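Local coordinates for protein alpha-14 giardin (Giardia lamblia, PDB 3CHJ) that binds calcium and phosphatidylserine as a member of the annexin family, and may be a calcium-regulated structural element linking the phospholipid bilayer to the underlying axoneme, at residues 133-136 with 137-141; 265-268 with 269-273. All coordinates share one frame; numbering follows the deposited sequence.

Interaction 1 of 2, residues 133-136 with 137-141; sequences DVVR and KDCGD
Successive i+4 to i hydrogen bonds from Lys137 N to Asp133 O, Asp138 N to Val134 O, Cys139 N to Val135 O and Gly140 N to Arg136 O carry helix 131-139 to its C-terminal end, the last with N and O 2.8 Å apart and a bent N-H...O angle of 138°. Gly140 then leaves helical geometry with positive phi, and the following chain sets the Asp141 side chain against one face of the Arg136 guanidinium. With CG anti to the backbone N (chi1 -172°) and the chain extended as far as NE, Arg136 runs out alongside the helix end and lays its guanidinium over the Asp141 carboxylate. The two planes are stacked, 27° apart; Asp141 CB sits 3.6 Å above the guanidinium plane, toward its rim, and the salt bridge runs from Arg136 NH2 to Asp141 OD2, 3.4 Å away. Asp141 OD1 accepts a hydrogen bond from Asn150 of helix 144-154. One turn back, Val135 CG1 meets Cys139 SG at 4.3 Å on the side facing helices 101-108 and 144-154. Asp138 OD2 lies 3.4 Å from Val134 CG1, the two side chains side by side. With the planes stacked, the pair is probably held mainly by charge, weakened by solvent at this surface.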
loop_
_atom_site.group_PDB
_atom_site.type_symbol
_atom_site.label_atom_id
_atom_site.label_comp_id
_atom_site.label_asym_id
_atom_site.label_seq_id
_atom_site.Cartn_x
_atom_site.Cartn_y
_atom_site.Cartn_z
ATOM N N ASP A 133 15.587 -2.215 -12.015
ATOM C CA ASP A 133 16.931 -2.674 -11.780
ATOM C C ASP A 133 17.322 -2.603 -10.316
ATOM O O ASP A 133 17.959 -3.527 -9.802
ATOM C CB ASP A 133 17.908 -1.860 -12.611
ATOM C CG ASP A 133 17.907 -2.248 -14.084
ATOM O OD1 ASP A 133 17.304 -3.285 -14.493
ATOM O OD2 ASP A 133 18.546 -1.491 -14.845
ATOM N N VAL A 134 16.927 -1.522 -9.636
ATOM C CA VAL A 134 17.252 -1.365 -8.221
ATOM C C VAL A 134 16.550 -2.456 -7.407
ATOM O O VAL A 134 17.142 -3.051 -6.508
ATOM C CB VAL A 134 16.862 0.032 -7.695
ATOM C CG1 VAL A 134 17.010 0.091 -6.183
ATOM C CG2 VAL A 134 17.744 1.086 -8.351
ATOM N N VAL A 135 15.294 -2.736 -7.748
ATOM C CA VAL A 135 14.531 -3.742 -7.019
ATOM C C VAL A 135 15.173 -5.116 -7.206
ATOM O O VAL A 135 15.360 -5.850 -6.231
ATOM C CB VAL A 135 13.047 -3.751 -7.453
ATOM C CG1 VAL A 135 12.313 -5.021 -6.905
ATOM C CG2 VAL A 135 12.354 -2.452 -6.978
ATOM N N ARG A 136 15.513 -5.465 -8.445
ATOM C CA ARG A 136 16.119 -6.771 -8.716
ATOM C C ARG A 136 17.506 -6.922 -8.066
ATOM O O ARG A 136 17.849 -7.978 -7.522
ATOM C CB ARG A 136 16.195 -7.012 -10.217
ATOM C CG ARG A 136 16.630 -8.421 -10.552
ATOM C CD ARG A 136 16.651 -8.640 -12.047
ATOM N NE ARG A 136 16.810 -10.064 -12.343
ATOM C CZ ARG A 136 15.839 -10.858 -12.789
ATOM N NH1 ARG A 136 14.615 -10.385 -13.011
ATOM N NH2 ARG A 136 16.102 -12.136 -13.028
ATOM N N LYS A 137 18.316 -5.874 -8.138
ATOM C CA LYS A 137 19.658 -5.909 -7.537
ATOM C C LYS A 137 19.601 -6.168 -6.028
ATOM O O LYS A 137 20.392 -6.952 -5.480
ATOM C CB LYS A 137 20.388 -4.600 -7.841
ATOM C CG LYS A 137 21.758 -4.452 -7.185
ATOM C CD LYS A 137 22.454 -3.199 -7.713
ATOM C CE LYS A 137 21.955 -1.944 -7.022
ATOM N NZ LYS A 137 22.574 -1.776 -5.681
ATOM N N ASP A 138 18.624 -5.554 -5.374
ATOM C CA ASP A 138 18.506 -5.643 -3.927
ATOM C C ASP A 138 17.795 -6.903 -3.466
ATOM O O ASP A 138 18.134 -7.447 -2.418
ATOM C CB ASP A 138 17.836 -4.382 -3.373
ATOM C CG ASP A 138 18.681 -3.137 -3.603
ATOM O OD1 ASP A 138 19.917 -3.248 -3.675
ATOM O OD2 ASP A 138 18.101 -2.051 -3.717
ATOM N N CYS A 139 16.817 -7.371 -4.243
ATOM C CA CYS A 139 15.980 -8.490 -3.795
ATOM C C CYS A 139 16.384 -9.842 -4.379
ATOM O O CYS A 139 15.973 -10.891 -3.876
ATOM C CB CYS A 139 14.526 -8.238 -4.152
ATOM S SG CYS A 139 13.836 -6.818 -3.317
ATOM N N GLY A 140 17.134 -9.818 -5.474
ATOM C CA GLY A 140 17.410 -11.022 -6.233
ATOM C C GLY A 140 16.183 -11.502 -6.979
ATOM O O GLY A 140 15.198 -10.756 -7.116
ATOM N N ASP A 141 16.246 -12.733 -7.471
ATOM C CA ASP A 141 15.106 -13.299 -8.184
ATOM C C ASP A 141 14.927 -14.771 -7.821
ATOM O O ASP A 141 14.435 -15.551 -8.634
ATOM C CB ASP A 141 15.284 -13.065 -9.692
ATOM C CG ASP A 141 14.014 -13.329 -10.490
ATOM O OD1 ASP A 141 13.006 -12.598 -10.330
ATOM O OD2 ASP A 141 14.050 -14.258 -11.325
#

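Interaction 2 of 2, residues 265-268 with 269-273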
loop_
_atom_site.group_PDB
_atom_site.type_symbol
_atom_site.label_atom_id
_atom_site.label_comp_id
_atom_site.label_asym_id
_atom_site.label_seq_id
_atom_site.Cartn_x
_atom_site.Cartn_y
_atom_site.Cartn_z
ATOM N N LEU A 265 2.407 1.041 9.051
ATOM C CA LEU A 265 1.110 1.693 9.213
ATOM C C LEU A 265 1.065 2.979 8.408
ATOM O O LEU A 265 0.044 3.273 7.760
ATOM C CB LEU A 265 0.797 1.978 10.694
ATOM C CG LEU A 265 0.580 0.734 11.572
ATOM C CD1 LEU A 265 0.705 1.098 13.060
ATOM C CD2 LEU A 265 -0.765 0.108 11.308
ATOM N N ASN A 266 2.138 3.766 8.475
ATOM C CA ASN A 266 2.166 5.056 7.775
ATOM C C ASN A 266 2.039 4.871 6.269
ATOM O O ASN A 266 1.218 5.538 5.625
ATOM C CB ASN A 266 3.450 5.835 8.095
ATOM C CG ASN A 266 3.441 6.409 9.487
ATOM O OD1 ASN A 266 2.412 6.369 10.181
ATOM N ND2 ASN A 266 4.569 6.995 9.891
ATOM N N ARG A 267 2.862 3.992 5.698
ATOM C CA ARG A 267 2.851 3.882 4.238
ATOM C C ARG A 267 1.537 3.279 3.731
ATOM O O ARG A 267 1.006 3.714 2.700
ATOM C CB ARG A 267 4.076 3.119 3.708
ATOM C CG ARG A 267 4.116 1.670 4.101
ATOM C CD ARG A 267 5.269 1.001 3.380
ATOM N NE ARG A 267 5.500 -0.348 3.885
ATOM C CZ ARG A 267 6.466 -0.677 4.731
ATOM N NH1 ARG A 267 7.322 0.247 5.187
ATOM N NH2 ARG A 267 6.572 -1.944 5.124
ATOM N N ILE A 268 0.991 2.281 4.442
ATOM C CA ILE A 268 -0.263 1.691 3.999
ATOM C C ILE A 268 -1.375 2.741 4.081
ATOM O O ILE A 268 -2.152 2.891 3.149
ATOM C CB ILE A 268 -0.654 0.440 4.834
ATOM C CG1 ILE A 268 0.444 -0.644 4.758
ATOM C CG2 ILE A 268 -2.042 -0.048 4.449
ATOM C CD1 ILE A 268 0.531 -1.353 3.436
ATOM N N THR A 269 -1.396 3.509 5.173
ATOM C CA THR A 269 -2.409 4.538 5.355
ATOM C C THR A 269 -2.243 5.647 4.292
ATOM O O THR A 269 -3.195 5.985 3.588
ATOM C CB THR A 269 -2.360 5.091 6.797
ATOM O OG1 THR A 269 -2.554 3.994 7.705
ATOM C CG2 THR A 269 -3.430 6.177 6.994
ATOM N N ALA A 270 -1.044 6.202 4.145
ATOM C CA ALA A 270 -0.825 7.280 3.164
ATOM C C ALA A 270 -1.100 6.838 1.715
ATOM O O ALA A 270 -1.693 7.605 0.940
ATOM C CB ALA A 270 0.603 7.818 3.307
ATOM N N MET A 271 -0.722 5.600 1.382
ATOM C CA MET A 271 -0.943 5.101 0.009
ATOM C C MET A 271 -2.411 4.897 -0.300
ATOM O O MET A 271 -2.826 5.053 -1.459
ATOM C CB MET A 271 -0.185 3.797 -0.266
ATOM C CG MET A 271 1.306 3.978 -0.338
ATOM S SD MET A 271 2.117 2.487 -0.943
ATOM C CE MET A 271 2.037 1.413 0.474
ATOM N N HIS A 272 -3.207 4.530 0.710
ATOM C CA HIS A 272 -4.506 3.918 0.419
ATOM C C HIS A 272 -5.721 4.539 1.061
ATOM O O HIS A 272 -6.832 4.177 0.716
ATOM C CB HIS A 272 -4.440 2.422 0.736
ATOM C CG HIS A 272 -3.480 1.691 -0.138
ATOM N ND1 HIS A 272 -2.453 0.911 0.351
ATOM C CD2 HIS A 272 -3.364 1.673 -1.483
ATOM C CE1 HIS A 272 -1.766 0.415 -0.666
ATOM N NE2 HIS A 272 -2.291 0.867 -1.785
ATOM N N PHE A 273 -5.537 5.474 1.995
ATOM C CA PHE A 273 -6.710 5.972 2.730
ATOM C C PHE A 273 -7.745 6.660 1.835
ATOM O O PHE A 273 -8.947 6.571 2.087
ATOM C CB PHE A 273 -6.294 6.868 3.908
ATOM C CG PHE A 273 -6.081 8.310 3.539
ATOM C CD1 PHE A 273 -7.107 9.239 3.690
ATOM C CD2 PHE A 273 -4.841 8.752 3.081
ATOM C CE1 PHE A 273 -6.918 10.583 3.367
ATOM C CE2 PHE A 273 -4.648 10.108 2.749
ATOM C CZ PHE A 273 -5.705 11.019 2.913
#
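Thr269 grips Leu265 O twice: its backbone N donates from 3.0 Å, while its hydroxyl OG1 donates to the same Leu265 O from 2.7 Å. The two donors come from opposite faces of the carbonyl plane. This is made possible by chi1 of -58°, which sets OG1 beside the backbone N and turns it back along the helix. OG1 has a further hydrogen-bond partner in Trp311 NE1, so the buried hydroxyl has two partners.

Ala270 follows with a nearly straight bond, its N reaching Asn266 O at 171°. Its methyl CB stays close to that carbonyl, 3.3 Å from Asn266 O, and faces Leu85 and Met77.

This turn belongs to helix 262-272 in the fourth annexin repeat, near the centre of the chain, where helices 69-78, 82-94, 243-254 and 301-310 pack around it. The contact is thus part of the all-helical annexin core, and Arg267 ties it to helix 101-108 through a salt bridge from NE to Asp106.

Met271 N binds Arg267 O, and its side chain runs beside that of Arg267, both pointing the same way. A bend at chi3 curls the thioether back, so that CE lies 3.4 Å from Arg267 O and 4.2 Å from Arg267 CB. The same methyl also meets Ile268 CD1 at 4.3 Å.

At His272 the pattern loosens: the N-H...O angle to Ile268 O is 124°, a weak bond, and Thr269 O also accepts from His272 N. The imidazole lies with Met271 CB over the centre of one face, and its NE2 is hydrogen-bonded to Thr110 O. Phe273 N also donates to Thr269 O, which lies in plane at the edge of the Phe273 ring.

Interaction 1 precedes interaction 2 along the chain. The first lies on helix 131-139, in an annexin-homologous part of the sequence, and the second on helix 262-272, in the fourth repeat. Their centres are 24 Å apart and their nearest atoms about 12 Å apart, so they do not touch. Both nevertheless reach helices 82-94 and 101-108: Val134 meets Thr94 and Val135 meets Leu108, while Met271 meets Leu86 and interaction 2 is tied to the second of these helices by a salt bridge. With centres 19 Å and 6 Å from that of the chain, they represent a peripheral helix end and a buried helix of the same all-helical annexin, joined indirectly through shared neighbours.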